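Local coordinates for protein fructuronate-tagaturonate epimerase UxaE from Cohnella laeviribosi in complex with 1 glycerol (Cohnella laeviribosi, PDB 6IL9) that interconverts D-fructuronate and D-tagaturonate as a TIM-barrel epimerase, probably with the help of a bound zinc ion, at residues D160-E165 and R169-L174; I252-K257 and V266-S271; Q137-A142 and E153-D158; Q85-Q90 and H117-Q122. All coordinates share one frame; numbering follows the deposited sequence.

Interaction 1 (D160-E165 and R169-L174). With ZN (zinc ion), chain C.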
loop_
_atom_site.group_PDB
_atom_site.type_symbol
_atom_site.label_atom_id
_atom_site.label_comp_id
_atom_site.label_asym_id
_atom_site.label_seq_id
_atom_site.Cartn_x
_atom_site.Cartn_y
_atom_site.Cartn_z
ATOM N N ASP A 160 1.552 4.477 -5.337
ATOM C CA ASP A 160 0.144 4.355 -5.000
ATOM C C ASP A 160 -0.559 5.693 -5.176
ATOM O O ASP A 160 0.005 6.744 -4.866
ATOM C CB ASP A 160 0.017 3.862 -3.556
ATOM C CG ASP A 160 -1.409 3.595 -3.146
ATOM O OD1 ASP A 160 -2.256 3.326 -4.025
ATOM O OD2 ASP A 160 -1.685 3.667 -1.930
ATOM N N HIS A 161 -1.790 5.648 -5.693
ATOM C CA HIS A 161 -2.655 6.828 -5.788
ATOM C C HIS A 161 -1.995 7.981 -6.534
ATOM O O HIS A 161 -2.064 9.136 -6.104
ATOM C CB HIS A 161 -3.074 7.312 -4.404
ATOM C CG HIS A 161 -4.338 6.699 -3.913
ATOM N ND1 HIS A 161 -5.561 6.967 -4.487
ATOM C CD2 HIS A 161 -4.572 5.845 -2.893
ATOM C CE1 HIS A 161 -6.495 6.286 -3.852
ATOM N NE2 HIS A 161 -5.923 5.610 -2.870
ATOM N N LEU A 162 -1.369 7.668 -7.668
ATOM C CA LEU A 162 -0.767 8.706 -8.500
ATOM C C LEU A 162 -1.829 9.413 -9.336
ATOM O O LEU A 162 -2.735 8.784 -9.892
ATOM C CB LEU A 162 0.298 8.114 -9.419
ATOM C CG LEU A 162 1.424 7.266 -8.816
ATOM C CD1 LEU A 162 2.268 6.678 -9.928
ATOM C CD2 LEU A 162 2.287 8.065 -7.859
ATOM N N LYS A 163 -1.703 10.737 -9.430
ATOM C CA LYS A 163 -2.639 11.595 -10.150
ATOM C C LYS A 163 -1.950 12.499 -11.156
ATOM O O LYS A 163 -2.512 12.772 -12.218
ATOM C CB LYS A 163 -3.436 12.480 -9.159
ATOM C CG LYS A 163 -4.334 11.717 -8.193
ATOM C CD LYS A 163 -5.051 12.673 -7.233
ATOM C CE LYS A 163 -5.408 11.976 -5.916
ATOM N NZ LYS A 163 -5.076 12.797 -4.709
ATOM N N LYS A 164 -0.753 12.978 -10.842
ATOM C CA LYS A 164 -0.080 13.981 -11.655
ATOM C C LYS A 164 1.006 13.323 -12.490
ATOM O O LYS A 164 1.702 12.418 -12.020
ATOM C CB LYS A 164 0.526 15.073 -10.769
ATOM C CG LYS A 164 -0.478 15.789 -9.903
ATOM C CD LYS A 164 0.074 17.120 -9.411
ATOM C CE LYS A 164 -1.045 18.079 -9.018
ATOM N NZ LYS A 164 -2.122 18.167 -10.048
ATOM N N GLU A 165 1.156 13.794 -13.733
ATOM C CA GLU A 165 2.114 13.181 -14.649
ATOM C C GLU A 165 3.534 13.249 -14.101
ATOM O O GLU A 165 4.327 12.323 -14.309
ATOM C CB GLU A 165 2.039 13.859 -16.019
ATOM C CG GLU A 165 0.717 13.668 -16.716
ATOM C CD GLU A 165 0.730 14.184 -18.142
ATOM O OE1 GLU A 165 -0.280 14.788 -18.555
ATOM O OE2 GLU A 165 1.741 13.983 -18.845
ATOM N N ARG A 169 6.020 10.061 -13.774
ATOM C CA ARG A 169 7.385 10.051 -14.295
ATOM C C ARG A 169 8.393 9.740 -13.201
ATOM O O ARG A 169 9.338 8.975 -13.419
ATOM C CB ARG A 169 7.718 11.399 -14.938
ATOM C CG ARG A 169 6.986 11.676 -16.232
ATOM C CD ARG A 169 7.660 12.805 -17.021
ATOM N NE ARG A 169 7.635 14.073 -16.299
ATOM C CZ ARG A 169 6.622 14.936 -16.320
ATOM N NH1 ARG A 169 5.528 14.676 -17.025
ATOM N NH2 ARG A 169 6.702 16.066 -15.628
ATOM N N MET A 170 8.213 10.343 -12.022
ATOM C CA MET A 170 9.121 10.101 -10.905
ATOM C C MET A 170 9.096 8.636 -10.497
ATOM O O MET A 170 10.146 8.003 -10.346
ATOM C CB MET A 170 8.747 11.001 -9.726
ATOM C CG MET A 170 9.491 10.700 -8.420
ATOM S SD MET A 170 8.970 11.756 -7.032
ATOM C CE MET A 170 7.239 11.314 -6.838
ATOM N N ALA A 171 7.894 8.078 -10.326
ATOM C CA ALA A 171 7.772 6.674 -9.957
ATOM C C ALA A 171 8.505 5.777 -10.945
ATOM O O ALA A 171 9.227 4.856 -10.550
ATOM C CB ALA A 171 6.293 6.286 -9.870
ATOM N N LEU A 172 8.333 6.024 -12.243
ATOM C CA LEU A 172 9.008 5.170 -13.215
ATOM C C LEU A 172 10.517 5.358 -13.152
ATOM O O LEU A 172 11.273 4.384 -13.249
ATOM C CB LEU A 172 8.479 5.452 -14.622
ATOM C CG LEU A 172 7.055 4.955 -14.880
ATOM C CD1 LEU A 172 6.412 5.691 -16.048
ATOM C CD2 LEU A 172 7.078 3.469 -15.156
ATOM N N ASP A 173 10.967 6.605 -12.978
ATOM C CA ASP A 173 12.397 6.897 -12.911
ATOM C C ASP A 173 13.055 6.246 -11.707
ATOM O O ASP A 173 14.238 5.898 -11.758
ATOM C CB ASP A 173 12.624 8.407 -12.848
ATOM C CG ASP A 173 12.250 9.105 -14.128
ATOM O OD1 ASP A 173 12.267 8.442 -15.182
ATOM O OD2 ASP A 173 11.949 10.316 -14.085
ATOM N N LEU A 174 12.313 6.081 -10.619
ATOM C CA LEU A 174 12.853 5.545 -9.380
ATOM C C LEU A 174 12.749 4.026 -9.283
ATOM O O LEU A 174 13.162 3.453 -8.269
ATOM C CB LEU A 174 12.147 6.204 -8.190
ATOM C CG LEU A 174 12.498 7.675 -7.955
ATOM C CD1 LEU A 174 11.724 8.244 -6.770
ATOM C CD2 LEU A 174 14.001 7.839 -7.752
HETATM ZN ZN ZN C . -7.375 3.736 -2.826
HETATM O O HOH W 1 -7.275 3.951 -0.537
#
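R169 sets CG beside its backbone N (chi1 -70°) and bends again at chi3 (-63°), which folds the side chain back over E165. One face of the guanidinium then lies against the E165 carbonyl O, offset toward the rim, and R169 NH1 comes to 3.7 Å from E165 CB. The same carbonyl takes a helical bond from the R169 backbone, N to O 2.9 Å and nearly straight. The charged ends stay apart, E165 OE2 to R169 NH1 4.3 Å, but Y258 OH bonds to both. Two more residues of helix 234-259 complete the grip on the E165 carboxylate, which would probably keep it ionised. Deeper in, L162 CD1 meets A171 CB at 4.0 Å, an apolar contact between two buried residues. H161 takes no part in this packing and binds zinc through NE2 at 2.4 Å, alongside D273, H343 and a water; a hydrogen bond from ND1 to D182, together with the metal bond, probably holds the ring's rotation. The contact spans the corner where strand 156-162 gives way to helix 165-173 in a beta-alpha-beta unit: L162 and A171 both rest on L179 of the next strand, 178-182, and Y135 of helix 135-149 also touches L162.

Interaction 2 (I252-K257 and V266-S271)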
loop_
_atom_site.group_PDB
_atom_site.type_symbol
_atom_site.label_atom_id
_atom_site.label_comp_id
_atom_site.label_asym_id
_atom_site.label_seq_id
_atom_site.Cartn_x
_atom_site.Cartn_y
_atom_site.Cartn_z
ATOM N N ILE A 252 -6.406 5.737 -20.853
ATOM C CA ILE A 252 -5.752 5.411 -22.114
ATOM C C ILE A 252 -4.558 6.330 -22.345
ATOM O O ILE A 252 -3.488 5.883 -22.770
ATOM C CB ILE A 252 -6.757 5.500 -23.274
ATOM C CG1 ILE A 252 -7.837 4.428 -23.109
ATOM C CG2 ILE A 252 -6.042 5.344 -24.612
ATOM C CD1 ILE A 252 -9.143 4.761 -23.818
ATOM N N TYR A 253 -4.733 7.624 -22.078
ATOM C CA TYR A 253 -3.678 8.609 -22.308
ATOM C C TYR A 253 -2.440 8.294 -21.479
ATOM O O TYR A 253 -1.309 8.326 -21.983
ATOM C CB TYR A 253 -4.219 10.001 -21.978
ATOM C CG TYR A 253 -3.180 11.085 -21.770
ATOM C CD1 TYR A 253 -2.545 11.686 -22.856
ATOM C CD2 TYR A 253 -2.865 11.535 -20.488
ATOM C CE1 TYR A 253 -1.611 12.701 -22.666
ATOM C CE2 TYR A 253 -1.926 12.543 -20.288
ATOM C CZ TYR A 253 -1.303 13.117 -21.381
ATOM O OH TYR A 253 -0.375 14.120 -21.193
ATOM N N ILE A 254 -2.639 7.977 -20.201
ATOM C CA ILE A 254 -1.515 7.637 -19.328
ATOM C C ILE A 254 -0.873 6.328 -19.774
ATOM O O ILE A 254 0.360 6.205 -19.827
ATOM C CB ILE A 254 -1.987 7.567 -17.863
ATOM C CG1 ILE A 254 -2.409 8.956 -17.351
ATOM C CG2 ILE A 254 -0.916 6.950 -16.983
ATOM C CD1 ILE A 254 -1.319 10.023 -17.438
ATOM N N TYR A 255 -1.692 5.318 -20.076
ATOM C CA TYR A 255 -1.136 4.043 -20.522
ATOM C C TYR A 255 -0.238 4.236 -21.742
ATOM O O TYR A 255 0.896 3.739 -21.783
ATOM C CB TYR A 255 -2.247 3.036 -20.840
ATOM C CG TYR A 255 -1.622 1.757 -21.345
ATOM C CD1 TYR A 255 -0.997 0.879 -20.460
ATOM C CD2 TYR A 255 -1.595 1.453 -22.705
ATOM C CE1 TYR A 255 -0.369 -0.261 -20.900
ATOM C CE2 TYR A 255 -0.966 0.295 -23.162
ATOM C CZ TYR A 255 -0.364 -0.555 -22.251
ATOM O OH TYR A 255 0.268 -1.697 -22.689
ATOM N N GLU A 256 -0.724 4.978 -22.739
ATOM C CA GLU A 256 0.044 5.121 -23.968
ATOM C C GLU A 256 1.254 6.027 -23.777
ATOM O O GLU A 256 2.307 5.773 -24.370
ATOM C CB GLU A 256 -0.859 5.640 -25.089
ATOM C CG GLU A 256 -1.915 4.633 -25.500
ATOM C CD GLU A 256 -2.933 5.181 -26.498
ATOM O OE1 GLU A 256 -2.969 6.408 -26.739
ATOM O OE2 GLU A 256 -3.707 4.366 -27.046
ATOM N N LYS A 257 1.137 7.060 -22.941
ATOM C CA LYS A 257 2.239 8.008 -22.778
ATOM C C LYS A 257 3.361 7.434 -21.918
ATOM O O LYS A 257 4.543 7.659 -22.212
ATOM C CB LYS A 257 1.728 9.321 -22.178
ATOM C CG LYS A 257 2.740 10.478 -22.258
ATOM C CD LYS A 257 2.128 11.826 -21.882
ATOM C CE LYS A 257 3.182 12.944 -21.907
ATOM N NZ LYS A 257 2.589 14.274 -21.549
ATOM N N VAL A 266 5.667 -3.266 -16.225
ATOM C CA VAL A 266 5.035 -2.425 -15.212
ATOM C C VAL A 266 3.624 -2.944 -14.994
ATOM O O VAL A 266 2.886 -3.177 -15.959
ATOM C CB VAL A 266 4.997 -0.939 -15.628
ATOM C CG1 VAL A 266 4.104 -0.141 -14.686
ATOM C CG2 VAL A 266 6.404 -0.342 -15.655
ATOM N N ASP A 267 3.251 -3.139 -13.741
ATOM C CA ASP A 267 1.895 -3.555 -13.404
ATOM C C ASP A 267 1.062 -2.301 -13.207
ATOM O O ASP A 267 1.333 -1.512 -12.297
ATOM C CB ASP A 267 1.896 -4.429 -12.151
ATOM C CG ASP A 267 2.543 -5.781 -12.380
ATOM O OD1 ASP A 267 2.481 -6.309 -13.518
ATOM O OD2 ASP A 267 3.113 -6.317 -11.414
ATOM N N PHE A 268 0.057 -2.119 -14.061
ATOM C CA PHE A 268 -0.730 -0.893 -14.137
ATOM C C PHE A 268 -2.055 -1.134 -13.430
ATOM O O PHE A 268 -2.862 -1.944 -13.891
ATOM C CB PHE A 268 -0.926 -0.536 -15.611
ATOM C CG PHE A 268 -1.651 0.759 -15.868
ATOM C CD1 PHE A 268 -1.310 1.923 -15.203
ATOM C CD2 PHE A 268 -2.647 0.807 -16.848
ATOM C CE1 PHE A 268 -1.978 3.126 -15.479
ATOM C CE2 PHE A 268 -3.316 2.001 -17.136
ATOM C CZ PHE A 268 -2.979 3.160 -16.448
ATOM N N GLU A 269 -2.277 -0.454 -12.298
ATOM C CA GLU A 269 -3.532 -0.561 -11.564
ATOM C C GLU A 269 -4.379 0.669 -11.837
ATOM O O GLU A 269 -3.878 1.795 -11.772
ATOM C CB GLU A 269 -3.300 -0.692 -10.053
ATOM C CG GLU A 269 -4.602 -0.526 -9.272
ATOM C CD GLU A 269 -4.516 -0.988 -7.834
ATOM O OE1 GLU A 269 -4.536 -0.116 -6.941
ATOM O OE2 GLU A 269 -4.456 -2.216 -7.587
ATOM N N ILE A 270 -5.650 0.459 -12.153
ATOM C CA ILE A 270 -6.588 1.558 -12.338
ATOM C C ILE A 270 -7.423 1.667 -11.071
ATOM O O ILE A 270 -8.064 0.699 -10.652
ATOM C CB ILE A 270 -7.459 1.348 -13.582
ATOM C CG1 ILE A 270 -6.574 1.445 -14.827
ATOM C CG2 ILE A 270 -8.564 2.400 -13.622
ATOM C CD1 ILE A 270 -7.120 0.712 -16.012
ATOM N N SER A 271 -7.412 2.844 -10.457
ATOM C CA SER A 271 -8.066 3.052 -9.171
ATOM C C SER A 271 -9.216 4.030 -9.350
ATOM O O SER A 271 -9.023 5.152 -9.832
ATOM C CB SER A 271 -7.059 3.540 -8.128
ATOM O OG SER A 271 -7.676 4.317 -7.116
#
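K257 NZ, gripped by Y253 OH at 3.0 Å and by the carboxylate of E165, belongs to a helix whose I254 and Y255 rest on F268. The Y253 hydroxyl is itself bonded to E165, so the three side chains form a closed polar cluster that ties this helix to helix 165-173. The contact with the strand is of another kind. Y255 and F268 both carry CG anti to the backbone N (chi1 178° and -176°), which sends each ring out from its own backbone to meet the other at a slant. The pair is oblique, its planes 40° apart and its centroids separated by 6.0 Å. The closest atoms are Y255 CD1 and F268 CD2, 4.0 Å apart, and Y255 CB lies equally close to F268 CE2. I254 adds its CG2 branch, 4.2 Å from F268 CE1. F268 and I270 point out of the barrel, I270 meeting M251 and L291, while E269 on the same strand points inward to K366 and the zinc ligand H343. No hydrogen bond crosses between helix and strand, and all three touching residues are buried; the union therefore rests on apolar and van der Waals contact, while the polar cluster of K257 and Y253 faces helix 165-173.

Interaction 3 (Q137-A142 and E153-D158)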
loop_
_atom_site.group_PDB
_atom_site.type_symbol
_atom_site.label_atom_id
_atom_site.label_comp_id
_atom_site.label_asym_id
_atom_site.label_seq_id
_atom_site.Cartn_x
_atom_site.Cartn_y
_atom_site.Cartn_z
ATOM N N GLN A 137 13.330 6.456 -0.086
ATOM C CA GLN A 137 13.361 5.816 1.224
ATOM C C GLN A 137 12.402 4.634 1.296
ATOM O O GLN A 137 12.687 3.641 1.976
ATOM C CB GLN A 137 13.017 6.832 2.309
ATOM C CG GLN A 137 13.903 8.057 2.297
ATOM C CD GLN A 137 13.468 9.052 3.339
ATOM O OE1 GLN A 137 12.401 9.646 3.231
ATOM N NE2 GLN A 137 14.284 9.227 4.370
ATOM N N VAL A 138 11.255 4.725 0.617
ATOM C CA VAL A 138 10.289 3.630 0.667
ATOM C C VAL A 138 10.880 2.375 0.026
ATOM O O VAL A 138 10.827 1.277 0.600
ATOM C CB VAL A 138 8.964 4.059 0.002
ATOM C CG1 VAL A 138 7.961 2.915 0.007
ATOM C CG2 VAL A 138 8.381 5.265 0.754
ATOM N N ILE A 139 11.490 2.521 -1.157
ATOM C CA ILE A 139 12.138 1.369 -1.775
ATOM C C ILE A 139 13.367 0.947 -0.970
ATOM O O ILE A 139 13.616 -0.249 -0.803
ATOM C CB ILE A 139 12.478 1.650 -3.253
ATOM C CG1 ILE A 139 11.190 1.828 -4.073
ATOM C CG2 ILE A 139 13.307 0.502 -3.839
ATOM C CD1 ILE A 139 11.430 2.006 -5.601
ATOM N N ASP A 140 14.133 1.915 -0.423
ATOM C CA ASP A 140 15.272 1.567 0.434
ATOM C C ASP A 140 14.848 0.584 1.519
ATOM O O ASP A 140 15.498 -0.443 1.738
ATOM C CB ASP A 140 15.868 2.809 1.119
ATOM C CG ASP A 140 16.650 3.729 0.177
ATOM O OD1 ASP A 140 17.034 3.331 -0.948
ATOM O OD2 ASP A 140 16.895 4.885 0.599
ATOM N N ALA A 141 13.763 0.911 2.230
ATOM C CA ALA A 141 13.340 0.087 3.358
ATOM C C ALA A 141 12.965 -1.317 2.902
ATOM O O ALA A 141 13.303 -2.303 3.563
ATOM C CB ALA A 141 12.168 0.755 4.088
ATOM N N ALA A 142 12.287 -1.429 1.748
ATOM C CA ALA A 142 11.915 -2.745 1.232
ATOM C C ALA A 142 13.134 -3.549 0.786
ATOM O O ALA A 142 13.208 -4.756 1.038
ATOM C CB ALA A 142 10.933 -2.596 0.066
ATOM N N GLU A 153 12.585 -14.387 -3.239
ATOM C CA GLU A 153 11.474 -14.700 -4.130
ATOM C C GLU A 153 10.975 -13.500 -4.923
ATOM O O GLU A 153 10.232 -13.691 -5.889
ATOM C CB GLU A 153 10.309 -15.292 -3.334
ATOM C CG GLU A 153 10.496 -16.750 -2.962
ATOM C CD GLU A 153 11.605 -16.959 -1.965
ATOM O OE1 GLU A 153 11.642 -16.225 -0.953
ATOM O OE2 GLU A 153 12.449 -17.857 -2.189
ATOM N N GLY A 154 11.335 -12.290 -4.540
ATOM C CA GLY A 154 10.932 -11.105 -5.281
ATOM C C GLY A 154 9.889 -10.284 -4.544
ATOM O O GLY A 154 8.973 -10.822 -3.912
ATOM N N TYR A 155 10.018 -8.965 -4.637
ATOM C CA TYR A 155 9.049 -8.047 -4.056
ATOM C C TYR A 155 8.762 -6.937 -5.055
ATOM O O TYR A 155 9.573 -6.644 -5.937
ATOM C CB TYR A 155 9.546 -7.444 -2.724
ATOM C CG TYR A 155 10.624 -6.403 -2.913
ATOM C CD1 TYR A 155 11.958 -6.774 -3.008
ATOM C CD2 TYR A 155 10.309 -5.046 -2.987
ATOM C CE1 TYR A 155 12.948 -5.822 -3.198
ATOM C CE2 TYR A 155 11.282 -4.100 -3.182
ATOM C CZ TYR A 155 12.600 -4.495 -3.286
ATOM O OH TYR A 155 13.564 -3.533 -3.476
ATOM N N GLY A 156 7.596 -6.316 -4.896
ATOM C CA GLY A 156 7.183 -5.227 -5.757
ATOM C C GLY A 156 7.185 -3.864 -5.092
ATOM O O GLY A 156 7.232 -3.756 -3.864
ATOM N N ALA A 157 7.115 -2.811 -5.902
ATOM C CA ALA A 157 7.082 -1.431 -5.427
ATOM C C ALA A 157 5.989 -0.682 -6.172
ATOM O O ALA A 157 6.024 -0.601 -7.406
ATOM C CB ALA A 157 8.439 -0.740 -5.634
ATOM N N ASP A 158 5.033 -0.126 -5.424
ATOM C CA ASP A 158 3.809 0.467 -5.952
ATOM C C ASP A 158 3.832 1.974 -5.728
ATOM O O ASP A 158 3.944 2.439 -4.586
ATOM C CB ASP A 158 2.596 -0.175 -5.262
ATOM C CG ASP A 158 1.257 0.416 -5.682
ATOM O OD1 ASP A 158 1.146 1.107 -6.721
ATOM O OD2 ASP A 158 0.284 0.140 -4.943
#
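I139 and Y155 cross at about a right angle, with A142 and A157 completing a buried apolar contact between helix 135-149 and the start of strand 156-162. Y155 places CG between its backbone N and carbonyl carbon (chi1 74°), which lays the ring against the helix. There the A142 backbone, through its carbonyl carbon, lies over one face of the ring. A142 CB makes the tightest touch, 3.6 Å from Y155 CE2, and is also near CD2 on the same side of the ring. The two branches of I139 divide their work. CG2 stands 4.1 Å from Y155 OH, whereas the other arm, extended to CD1, runs to the strand and puts CD1 4.1 Å from A157 CB. CG1 of I139 is just as near that methyl, so A157 meets the length of the arm and not its end alone. The Y155 hydroxyl, brought into this apolar setting, is satisfied by a hydrogen bond to the carbonyl O of T82. A143 and V146, further along the helix, also touch the tyrosine, and P84 touches both Y155 and A157. D158, next on the strand, meets T180 and K366 inside the barrel. A157 under the helix and D158 inside the barrel show the alternation of a barrel strand. Helix 135-149 is part of the crossover of the beta-alpha-beta unit that joins the neighbouring parallel strands 117-124 and 156-162 of the TIM barrel, here packed on the second strand.

Interaction 4 (Q85-Q90 and H117-Q122)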
loop_
_atom_site.group_PDB
_atom_site.type_symbol
_atom_site.label_atom_id
_atom_site.label_comp_id
_atom_site.label_asym_id
_atom_site.label_seq_id
_atom_site.Cartn_x
_atom_site.Cartn_y
_atom_site.Cartn_z
ATOM N N GLN A 85 10.454 -6.010 -8.582
ATOM C CA GLN A 85 10.040 -6.631 -9.835
ATOM C C GLN A 85 8.527 -6.579 -9.988
ATOM O O GLN A 85 7.777 -6.567 -9.007
ATOM C CB GLN A 85 10.503 -8.088 -9.921
ATOM C CG GLN A 85 9.764 -9.022 -8.980
ATOM C CD GLN A 85 9.966 -10.477 -9.349
ATOM O OE1 GLN A 85 10.954 -11.097 -8.952
ATOM N NE2 GLN A 85 9.036 -11.028 -10.125
ATOM N N ALA A 86 8.087 -6.534 -11.241
ATOM C CA ALA A 86 6.677 -6.697 -11.556
ATOM C C ALA A 86 6.296 -8.168 -11.452
ATOM O O ALA A 86 7.147 -9.053 -11.515
ATOM C CB ALA A 86 6.384 -6.181 -12.962
ATOM N N PHE A 87 4.991 -8.431 -11.295
ATOM C CA PHE A 87 4.529 -9.802 -11.107
ATOM C C PHE A 87 3.541 -10.285 -12.157
ATOM O O PHE A 87 3.305 -11.498 -12.239
ATOM C CB PHE A 87 3.892 -9.964 -9.717
ATOM C CG PHE A 87 4.898 -9.924 -8.616
ATOM C CD1 PHE A 87 5.796 -10.967 -8.459
ATOM C CD2 PHE A 87 4.994 -8.818 -7.787
ATOM C CE1 PHE A 87 6.765 -10.924 -7.459
ATOM C CE2 PHE A 87 5.959 -8.763 -6.795
ATOM C CZ PHE A 87 6.833 -9.812 -6.627
ATOM N N GLY A 88 2.958 -9.402 -12.946
ATOM C CA GLY A 88 1.894 -9.826 -13.844
ATOM C C GLY A 88 0.622 -10.119 -13.060
ATOM O O GLY A 88 0.546 -9.932 -11.850
ATOM N N LYS A 89 -0.396 -10.604 -13.772
ATOM C CA LYS A 89 -1.749 -10.587 -13.224
ATOM C C LYS A 89 -2.297 -11.968 -12.859
ATOM O O LYS A 89 -3.493 -12.077 -12.556
ATOM C CB LYS A 89 -2.693 -9.872 -14.202
ATOM C CG LYS A 89 -2.722 -10.460 -15.601
ATOM C CD LYS A 89 -3.396 -9.512 -16.598
ATOM C CE LYS A 89 -2.380 -8.604 -17.246
ATOM N NZ LYS A 89 -3.015 -7.709 -18.255
ATOM N N GLN A 90 -1.470 -13.015 -12.831
ATOM C CA GLN A 90 -1.952 -14.375 -12.589
ATOM C C GLN A 90 -1.488 -14.964 -11.262
ATOM O O GLN A 90 -1.153 -16.148 -11.175
ATOM C CB GLN A 90 -1.532 -15.302 -13.724
ATOM C CG GLN A 90 -2.522 -15.325 -14.840
ATOM C CD GLN A 90 -3.912 -15.666 -14.364
ATOM O OE1 GLN A 90 -4.132 -16.635 -13.616
ATOM N NE2 GLN A 90 -4.866 -14.856 -14.780
ATOM N N HIS A 117 2.785 -12.797 -3.326
ATOM C CA HIS A 117 3.938 -11.944 -3.592
ATOM C C HIS A 117 3.753 -10.621 -2.887
ATOM O O HIS A 117 2.676 -10.020 -2.999
ATOM C CB HIS A 117 4.097 -11.695 -5.090
ATOM C CG HIS A 117 4.278 -12.942 -5.890
ATOM N ND1 HIS A 117 5.408 -13.724 -5.793
ATOM C CD2 HIS A 117 3.481 -13.537 -6.809
ATOM C CE1 HIS A 117 5.293 -14.757 -6.609
ATOM N NE2 HIS A 117 4.135 -14.665 -7.240
ATOM N N PRO A 118 4.772 -10.131 -2.177
ATOM C CA PRO A 118 4.616 -8.874 -1.431
ATOM C C PRO A 118 4.945 -7.635 -2.237
ATOM O O PRO A 118 5.996 -7.567 -2.877
ATOM C CB PRO A 118 5.604 -9.041 -0.268
ATOM C CG PRO A 118 6.730 -9.877 -0.879
ATOM C CD PRO A 118 6.062 -10.793 -1.908
ATOM N N ILE A 119 4.054 -6.648 -2.213
ATOM C CA ILE A 119 4.381 -5.303 -2.672
ATOM C C ILE A 119 4.865 -4.578 -1.419
ATOM O O ILE A 119 4.086 -3.983 -0.675
ATOM C CB ILE A 119 3.188 -4.617 -3.338
ATOM C CG1 ILE A 119 2.534 -5.558 -4.364
ATOM C CG2 ILE A 119 3.636 -3.306 -3.998
ATOM C CD1 ILE A 119 3.470 -6.076 -5.471
ATOM N N LEU A 120 6.173 -4.673 -1.164
ATOM C CA LEU A 120 6.714 -4.241 0.128
ATOM C C LEU A 120 6.921 -2.744 0.200
ATOM O O LEU A 120 6.978 -2.186 1.302
ATOM C CB LEU A 120 8.056 -4.914 0.404
ATOM C CG LEU A 120 8.112 -6.341 0.880
ATOM C CD1 LEU A 120 9.585 -6.688 0.978
ATOM C CD2 LEU A 120 7.453 -6.456 2.249
ATOM N N ALA A 121 7.099 -2.095 -0.946
ATOM C CA ALA A 121 7.263 -0.653 -1.042
ATOM C C ALA A 121 5.969 -0.099 -1.608
ATOM O O ALA A 121 5.674 -0.284 -2.792
ATOM C CB ALA A 121 8.456 -0.296 -1.930
ATOM N N GLN A 122 5.187 0.569 -0.772
ATOM C CA GLN A 122 3.909 1.104 -1.235
ATOM C C GLN A 122 3.560 2.289 -0.356
ATOM O O GLN A 122 3.304 2.103 0.832
ATOM C CB GLN A 122 2.818 0.036 -1.165
ATOM C CG GLN A 122 1.421 0.592 -1.391
ATOM C CD GLN A 122 0.376 -0.143 -0.584
ATOM O OE1 GLN A 122 0.022 -1.273 -0.900
ATOM N NE2 GLN A 122 -0.122 0.493 0.469
#
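F87 and H117 lie almost parallel, their planes 14° apart, in an offset stack with ring centroids separated by 4.4 Å. The shift leaves the imidazole over the CD1-CE1 side of the phenyl ring, where F87 CE1 comes to 3.5 Å from H117 ND1, and brings the H117 methylene over the middle of the same face. H117 CB stands 3.6 Å from the F87 centroid, only 10° off the ring normal, a CH-pi contact added to the stack. At the edge of F87, near its plane, I119 CD1 lies 3.9 Å from CE2. In I119, CG1 sits beside the backbone N (chi1 -48°) and a second bend at chi2 brings CD1 to the ring. The F87 ring is thus bounded by two alternate residues of strand 117-124, on a face and at an edge. The F87 backbone is held as well: D267 takes the N-H groups of F87 and G88 with its two carboxylate oxygens. Before it, Q85 NE2 bonds the carbonyl O of A86 at 3.1 Å, with that oxygen close to the amide plane. Further on, K89 forms a salt bridge with D297. The loop leads into strand 93-96, and its phenylalanine lies against the beginning of the next barrel strand, an aromatic contact at the N-terminal end of a TIM barrel.

In the fold
All four contacts reach the barrel. Interactions 3 and 4, with centres 9 Å apart, sit on neighbouring strands: D158 N bonds A121 O at 2.7 Å, and Y155 O meets Q85 N at 2.9 Å. D267 OD2, 2.8 Å from F87 N, carries interaction 4 to interaction 2. That contact meets interaction 1 through the salt bridge of E165 OE2 with K257 NZ, 2.8 Å. Interactions 1 and 3 share strand 156-162, with I139 CD1 3.5 Å from L174 O. Interaction 1 holds the zinc ligand H161 and, through D160, hydrogen-bonds a glycerol, probably from the crystallisation liquor; the I119 side chain lies about 10 Å from it and 13 Å from the metal, that of F268 about 14 Å.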